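PDB 2YY5: tryptophan--tRNA ligase from Mycoplasma pneumoniae, which probably catalyses the ATP-dependent attachment of tryptophan to tRNA(Trp), as a homodimeric class I aminoacyl-tRNA synthetase. Local coordinates for residues M251-N264 against L287-N301. The protein carries 1 engineered substitution. Numbering follows the deposited sequence.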
loop_
_atom_site.group_PDB
_atom_site.type_symbol
_atom_site.label_atom_id
_atom_site.label_comp_id
_atom_site.label_asym_id
_atom_site.label_seq_id
_atom_site.Cartn_x
_atom_site.Cartn_y
_atom_site.Cartn_z
ATOM N N MET B 251 -23.061 -3.774 -32.276
ATOM C CA MET B 251 -24.383 -3.184 -32.083
ATOM C C MET B 251 -25.420 -4.289 -31.918
ATOM O O MET B 251 -26.392 -4.154 -31.188
ATOM C CB MET B 251 -24.764 -2.305 -33.279
ATOM C CG MET B 251 -23.961 -1.021 -33.397
ATOM S SD MET B 251 -24.645 0.109 -34.630
ATOM C CE MET B 251 -23.976 -0.590 -36.128
ATOM N N LEU B 252 -25.190 -5.396 -32.601
ATOM C CA LEU B 252 -26.110 -6.518 -32.556
ATOM C C LEU B 252 -26.127 -7.219 -31.196
ATOM O O LEU B 252 -27.200 -7.525 -30.671
ATOM C CB LEU B 252 -25.755 -7.503 -33.670
ATOM C CG LEU B 252 -26.833 -8.441 -34.216
ATOM C CD1 LEU B 252 -28.101 -7.669 -34.585
ATOM C CD2 LEU B 252 -26.259 -9.163 -35.431
ATOM N N THR B 253 -24.958 -7.471 -30.608
ATOM C CA THR B 253 -24.946 -8.139 -29.312
ATOM C C THR B 253 -25.407 -7.193 -28.188
ATOM O O THR B 253 -25.930 -7.653 -27.170
ATOM C CB THR B 253 -23.540 -8.802 -28.979
ATOM O OG1 THR B 253 -23.011 -8.259 -27.766
ATOM C CG2 THR B 253 -22.543 -8.596 -30.104
ATOM N N ILE B 254 -25.240 -5.882 -28.381
ATOM C CA ILE B 254 -25.677 -4.899 -27.383
ATOM C C ILE B 254 -27.191 -4.910 -27.365
ATOM O O ILE B 254 -27.814 -4.921 -26.298
ATOM C CB ILE B 254 -25.242 -3.451 -27.727
ATOM C CG1 ILE B 254 -23.725 -3.300 -27.582
ATOM C CG2 ILE B 254 -25.953 -2.461 -26.805
ATOM C CD1 ILE B 254 -23.184 -2.016 -28.170
ATOM N N LEU B 255 -27.766 -4.890 -28.568
ATOM C CA LEU B 255 -29.213 -4.904 -28.765
ATOM C C LEU B 255 -29.816 -6.143 -28.090
ATOM O O LEU B 255 -30.831 -6.046 -27.399
ATOM C CB LEU B 255 -29.544 -4.923 -30.269
ATOM C CG LEU B 255 -30.845 -4.285 -30.793
ATOM C CD1 LEU B 255 -31.335 -5.077 -31.997
ATOM C CD2 LEU B 255 -31.925 -4.274 -29.730
ATOM N N LYS B 256 -29.191 -7.303 -28.293
ATOM C CA LYS B 256 -29.687 -8.539 -27.694
ATOM C C LYS B 256 -29.730 -8.469 -26.162
ATOM O O LYS B 256 -30.689 -8.928 -25.537
ATOM C CB LYS B 256 -28.833 -9.748 -28.131
ATOM C CG LYS B 256 -29.398 -11.086 -27.617
ATOM C CD LYS B 256 -28.795 -12.323 -28.286
ATOM C CE LYS B 256 -27.424 -12.676 -27.728
ATOM N NZ LYS B 256 -26.892 -13.947 -28.300
ATOM N N ALA B 257 -28.686 -7.893 -25.571
ATOM C CA ALA B 257 -28.585 -7.760 -24.123
ATOM C C ALA B 257 -29.605 -6.765 -23.562
ATOM O O ALA B 257 -30.115 -6.942 -22.452
ATOM C CB ALA B 257 -27.163 -7.330 -23.743
ATOM N N LEU B 258 -29.906 -5.721 -24.325
ATOM C CA LEU B 258 -30.858 -4.715 -23.872
ATOM C C LEU B 258 -32.303 -5.190 -23.930
ATOM O O LEU B 258 -33.143 -4.735 -23.160
ATOM C CB LEU B 258 -30.698 -3.437 -24.693
ATOM C CG LEU B 258 -29.337 -2.753 -24.576
ATOM C CD1 LEU B 258 -29.354 -1.462 -25.399
ATOM C CD2 LEU B 258 -29.024 -2.456 -23.110
ATOM N N LEU B 259 -32.584 -6.114 -24.841
ATOM C CA LEU B 259 -33.928 -6.642 -24.996
ATOM C C LEU B 259 -34.390 -7.493 -23.814
ATOM O O LEU B 259 -35.591 -7.678 -23.624
ATOM C CB LEU B 259 -34.015 -7.437 -26.295
ATOM C CG LEU B 259 -33.736 -6.586 -27.541
ATOM C CD1 LEU B 259 -33.732 -7.456 -28.786
ATOM C CD2 LEU B 259 -34.787 -5.489 -27.648
ATOM N N LYS B 260 -33.446 -8.001 -23.017
ATOM C CA LYS B 260 -33.771 -8.825 -21.845
ATOM C C LYS B 260 -34.358 -7.930 -20.755
ATOM O O LYS B 260 -35.028 -8.398 -19.836
ATOM C CB LYS B 260 -32.516 -9.496 -21.259
ATOM C CG LYS B 260 -31.481 -9.964 -22.260
ATOM C CD LYS B 260 -30.152 -10.309 -21.574
ATOM C CE LYS B 260 -30.226 -11.619 -20.809
ATOM N NZ LYS B 260 -30.512 -12.772 -21.711
ATOM N N GLU B 261 -34.087 -6.639 -20.858
ATOM C CA GLU B 261 -34.555 -5.676 -19.873
ATOM C C GLU B 261 -36.079 -5.504 -19.900
ATOM O O GLU B 261 -36.689 -5.560 -20.968
ATOM C CB GLU B 261 -33.879 -4.326 -20.139
ATOM C CG GLU B 261 -33.616 -3.511 -18.891
ATOM C CD GLU B 261 -32.390 -3.984 -18.130
ATOM O OE1 GLU B 261 -32.342 -3.752 -16.909
ATOM O OE2 GLU B 261 -31.474 -4.570 -18.749
ATOM N N PRO B 262 -36.712 -5.314 -18.722
ATOM C CA PRO B 262 -38.170 -5.128 -18.644
ATOM C C PRO B 262 -38.600 -4.041 -19.628
ATOM O O PRO B 262 -39.495 -4.252 -20.455
ATOM C CB PRO B 262 -38.384 -4.729 -17.194
ATOM C CG PRO B 262 -37.375 -5.607 -16.496
ATOM C CD PRO B 262 -36.136 -5.427 -17.370
ATOM N N VAL B 263 -37.977 -2.873 -19.534
ATOM C CA VAL B 263 -38.278 -1.821 -20.492
ATOM C C VAL B 263 -37.770 -2.504 -21.766
ATOM O O VAL B 263 -36.861 -3.327 -21.693
ATOM C CB VAL B 263 -37.456 -0.544 -20.211
ATOM C CG1 VAL B 263 -37.985 0.613 -21.045
ATOM C CG2 VAL B 263 -37.524 -0.201 -18.736
ATOM N N ASN B 264 -38.343 -2.189 -22.917
ATOM C CA ASN B 264 -37.928 -2.839 -24.159
ATOM C C ASN B 264 -38.677 -4.161 -24.368
ATOM O O ASN B 264 -38.386 -4.914 -25.301
ATOM C CB ASN B 264 -36.415 -3.108 -24.180
ATOM C CG ASN B 264 -35.591 -1.833 -24.183
ATOM O OD1 ASN B 264 -36.111 -0.747 -24.437
ATOM N ND2 ASN B 264 -34.292 -1.964 -23.915
ATOM N N LEU B 287 -31.072 -1.211 -37.849
ATOM C CA LEU B 287 -30.415 -1.769 -36.676
ATOM C C LEU B 287 -30.098 -0.645 -35.694
ATOM O O LEU B 287 -30.340 -0.774 -34.493
ATOM C CB LEU B 287 -29.123 -2.494 -37.087
ATOM C CG LEU B 287 -28.182 -3.049 -36.010
ATOM C CD1 LEU B 287 -28.917 -4.031 -35.105
ATOM C CD2 LEU B 287 -27.003 -3.732 -36.680
ATOM N N LYS B 288 -29.559 0.459 -36.208
ATOM C CA LYS B 288 -29.220 1.600 -35.361
ATOM C C LYS B 288 -30.466 2.155 -34.696
ATOM O O LYS B 288 -30.437 2.555 -33.530
ATOM C CB LYS B 288 -28.536 2.691 -36.179
ATOM C CG LYS B 288 -27.105 2.361 -36.549
ATOM C CD LYS B 288 -26.454 3.470 -37.364
ATOM C CE LYS B 288 -24.988 3.145 -37.639
ATOM N NZ LYS B 288 -24.340 4.153 -38.512
ATOM N N ASN B 289 -31.560 2.172 -35.451
ATOM C CA ASN B 289 -32.842 2.654 -34.958
ATOM C C ASN B 289 -33.321 1.850 -33.758
ATOM O O ASN B 289 -33.709 2.420 -32.741
ATOM C CB ASN B 289 -33.900 2.572 -36.057
ATOM C CG ASN B 289 -34.104 3.891 -36.764
ATOM O OD1 ASN B 289 -33.351 4.257 -37.665
ATOM N ND2 ASN B 289 -35.128 4.627 -36.345
ATOM N N ALA B 290 -33.299 0.524 -33.892
ATOM C CA ALA B 290 -33.738 -0.366 -32.825
ATOM C C ALA B 290 -32.781 -0.316 -31.633
ATOM O O ALA B 290 -33.201 -0.432 -30.476
ATOM C CB ALA B 290 -33.853 -1.788 -33.353
ATOM N N LEU B 291 -31.494 -0.144 -31.923
ATOM C CA LEU B 291 -30.483 -0.063 -30.879
ATOM C C LEU B 291 -30.670 1.232 -30.105
ATOM O O LEU B 291 -30.543 1.256 -28.881
ATOM C CB LEU B 291 -29.081 -0.099 -31.486
ATOM C CG LEU B 291 -27.920 0.017 -30.494
ATOM C CD1 LEU B 291 -27.999 -1.123 -29.480
ATOM C CD2 LEU B 291 -26.588 -0.010 -31.247
ATOM N N THR B 292 -30.984 2.304 -30.828
ATOM C CA THR B 292 -31.194 3.605 -30.208
ATOM C C THR B 292 -32.409 3.618 -29.285
ATOM O O THR B 292 -32.410 4.321 -28.279
ATOM C CB THR B 292 -31.361 4.718 -31.268
ATOM O OG1 THR B 292 -30.121 4.909 -31.961
ATOM C CG2 THR B 292 -31.767 6.025 -30.610
ATOM N N GLU B 293 -33.435 2.844 -29.616
ATOM C CA GLU B 293 -34.637 2.797 -28.786
ATOM C C GLU B 293 -34.383 1.992 -27.512
ATOM O O GLU B 293 -34.694 2.448 -26.417
ATOM C CB GLU B 293 -35.806 2.185 -29.564
ATOM C CG GLU B 293 -37.158 2.302 -28.868
ATOM C CD GLU B 293 -38.262 1.578 -29.629
ATOM O OE1 GLU B 293 -38.394 1.819 -30.849
ATOM O OE2 GLU B 293 -38.997 0.775 -29.015
ATOM N N ALA B 294 -33.816 0.796 -27.658
ATOM C CA ALA B 294 -33.518 -0.043 -26.506
ATOM C C ALA B 294 -32.580 0.714 -25.570
ATOM O O ALA B 294 -32.739 0.690 -24.346
ATOM C CB ALA B 294 -32.872 -1.334 -26.957
ATOM N N THR B 295 -31.610 1.402 -26.154
ATOM C CA THR B 295 -30.652 2.159 -25.367
ATOM C C THR B 295 -31.285 3.338 -24.641
ATOM O O THR B 295 -31.125 3.472 -23.427
ATOM C CB THR B 295 -29.509 2.667 -26.242
ATOM O OG1 THR B 295 -28.881 1.552 -26.892
ATOM C CG2 THR B 295 -28.487 3.404 -25.398
ATOM N N VAL B 296 -31.997 4.193 -25.374
ATOM C CA VAL B 296 -32.642 5.350 -24.758
ATOM C C VAL B 296 -33.558 4.870 -23.638
ATOM O O VAL B 296 -33.496 5.373 -22.522
ATOM C CB VAL B 296 -33.477 6.173 -25.785
ATOM C CG1 VAL B 296 -34.287 7.248 -25.061
ATOM C CG2 VAL B 296 -32.551 6.839 -26.809
ATOM N N ASN B 297 -34.392 3.879 -23.940
ATOM C CA ASN B 297 -35.305 3.326 -22.952
ATOM C C ASN B 297 -34.573 2.973 -21.666
ATOM O O ASN B 297 -35.003 3.355 -20.581
ATOM C CB ASN B 297 -36.003 2.075 -23.500
ATOM C CG ASN B 297 -37.055 2.403 -24.549
ATOM O OD1 ASN B 297 -37.195 3.557 -24.974
ATOM N ND2 ASN B 297 -37.798 1.385 -24.978
ATOM N N LEU B 298 -33.471 2.244 -21.790
ATOM C CA LEU B 298 -32.696 1.838 -20.625
ATOM C C LEU B 298 -32.124 3.057 -19.889
ATOM O O LEU B 298 -32.350 3.228 -18.686
ATOM C CB LEU B 298 -31.571 0.888 -21.058
ATOM C CG LEU B 298 -30.695 0.119 -20.048
ATOM C CD1 LEU B 298 -29.899 1.095 -19.236
ATOM C CD2 LEU B 298 -31.537 -0.771 -19.145
ATOM N N LEU B 299 -31.397 3.912 -20.600
ATOM C CA LEU B 299 -30.809 5.086 -19.963
ATOM C C LEU B 299 -31.843 5.961 -19.254
ATOM O O LEU B 299 -31.653 6.339 -18.093
ATOM C CB LEU B 299 -30.018 5.902 -20.992
ATOM C CG LEU B 299 -28.570 5.451 -21.241
ATOM C CD1 LEU B 299 -28.429 3.964 -21.055
ATOM C CD2 LEU B 299 -28.156 5.830 -22.638
ATOM N N VAL B 300 -32.938 6.272 -19.947
ATOM C CA VAL B 300 -33.995 7.099 -19.370
ATOM C C VAL B 300 -34.542 6.458 -18.096
ATOM O O VAL B 300 -34.882 7.153 -17.148
ATOM C CB VAL B 300 -35.133 7.333 -20.403
ATOM C CG1 VAL B 300 -36.352 7.961 -19.742
ATOM C CG2 VAL B 300 -34.630 8.242 -21.508
ATOM N N ASN B 301 -34.598 5.131 -18.070
ATOM C CA ASN B 301 -35.091 4.407 -16.899
ATOM C C ASN B 301 -34.048 4.288 -15.779
ATOM O O ASN B 301 -34.393 4.027 -14.626
ATOM C CB ASN B 301 -35.582 3.015 -17.307
ATOM C CG ASN B 301 -35.947 2.152 -16.114
ATOM O OD1 ASN B 301 -35.088 1.495 -15.522
ATOM N ND2 ASN B 301 -37.224 2.160 -15.745
#
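Ala294 O is gripped by two donors on opposite faces of its plane: Asn264 ND2 at 3.1 Å, from the turn after helix 246-259, and the backbone N-H of Leu298 in its own helix 284-308. The same ND2 also donates, almost straight at 176°, to Leu258 O within its own segment. Both acceptors lie close to the amide plane of Asn264, which fixes the rotation of the group. Leu258 O likewise takes a backbone N-H, from Glu261, on the face opposite Asn264. OD1 of Asn264 accepts from Asn297 ND2 at 2.8 Å in a more bent bond, the donor lying almost in line with the C=O bond of Asn264. Beside this clamp, Val263 lays CG1 against Asn297 CB (3.5 Å).

Along the helical part the axes of 251-259 and 287-301 come within 9.4 Å at 43° and pack as knobs into holes, in the region of class I synthetases that follows the KMSKS motif. Leu291 sits among Met251, Ile254, Leu255 and Leu258; CG anti to the backbone N (chi1 178°) helps carry its two methyls over to helix 251-259, where CD2 meets Met251 CG at 3.5 Å and CD1 reaches Ile254 CG2 at 3.6 Å. In return, Leu258 fits between Ala294, Thr295, Leu298 and Leu291, its CB 3.8 Å from Ala294 CB. Leu255 enters the neighbouring hole formed by Leu287, Ala290, Leu291 and Ala294. Leu23 of helix 19-26 touches Ile254 and Leu258, and Ile254 also lies near Ile193 and Met203, predicted ATP-binding residues. At the far end, Glu261 packs its CG against Leu298 CD2 (3.4 Å).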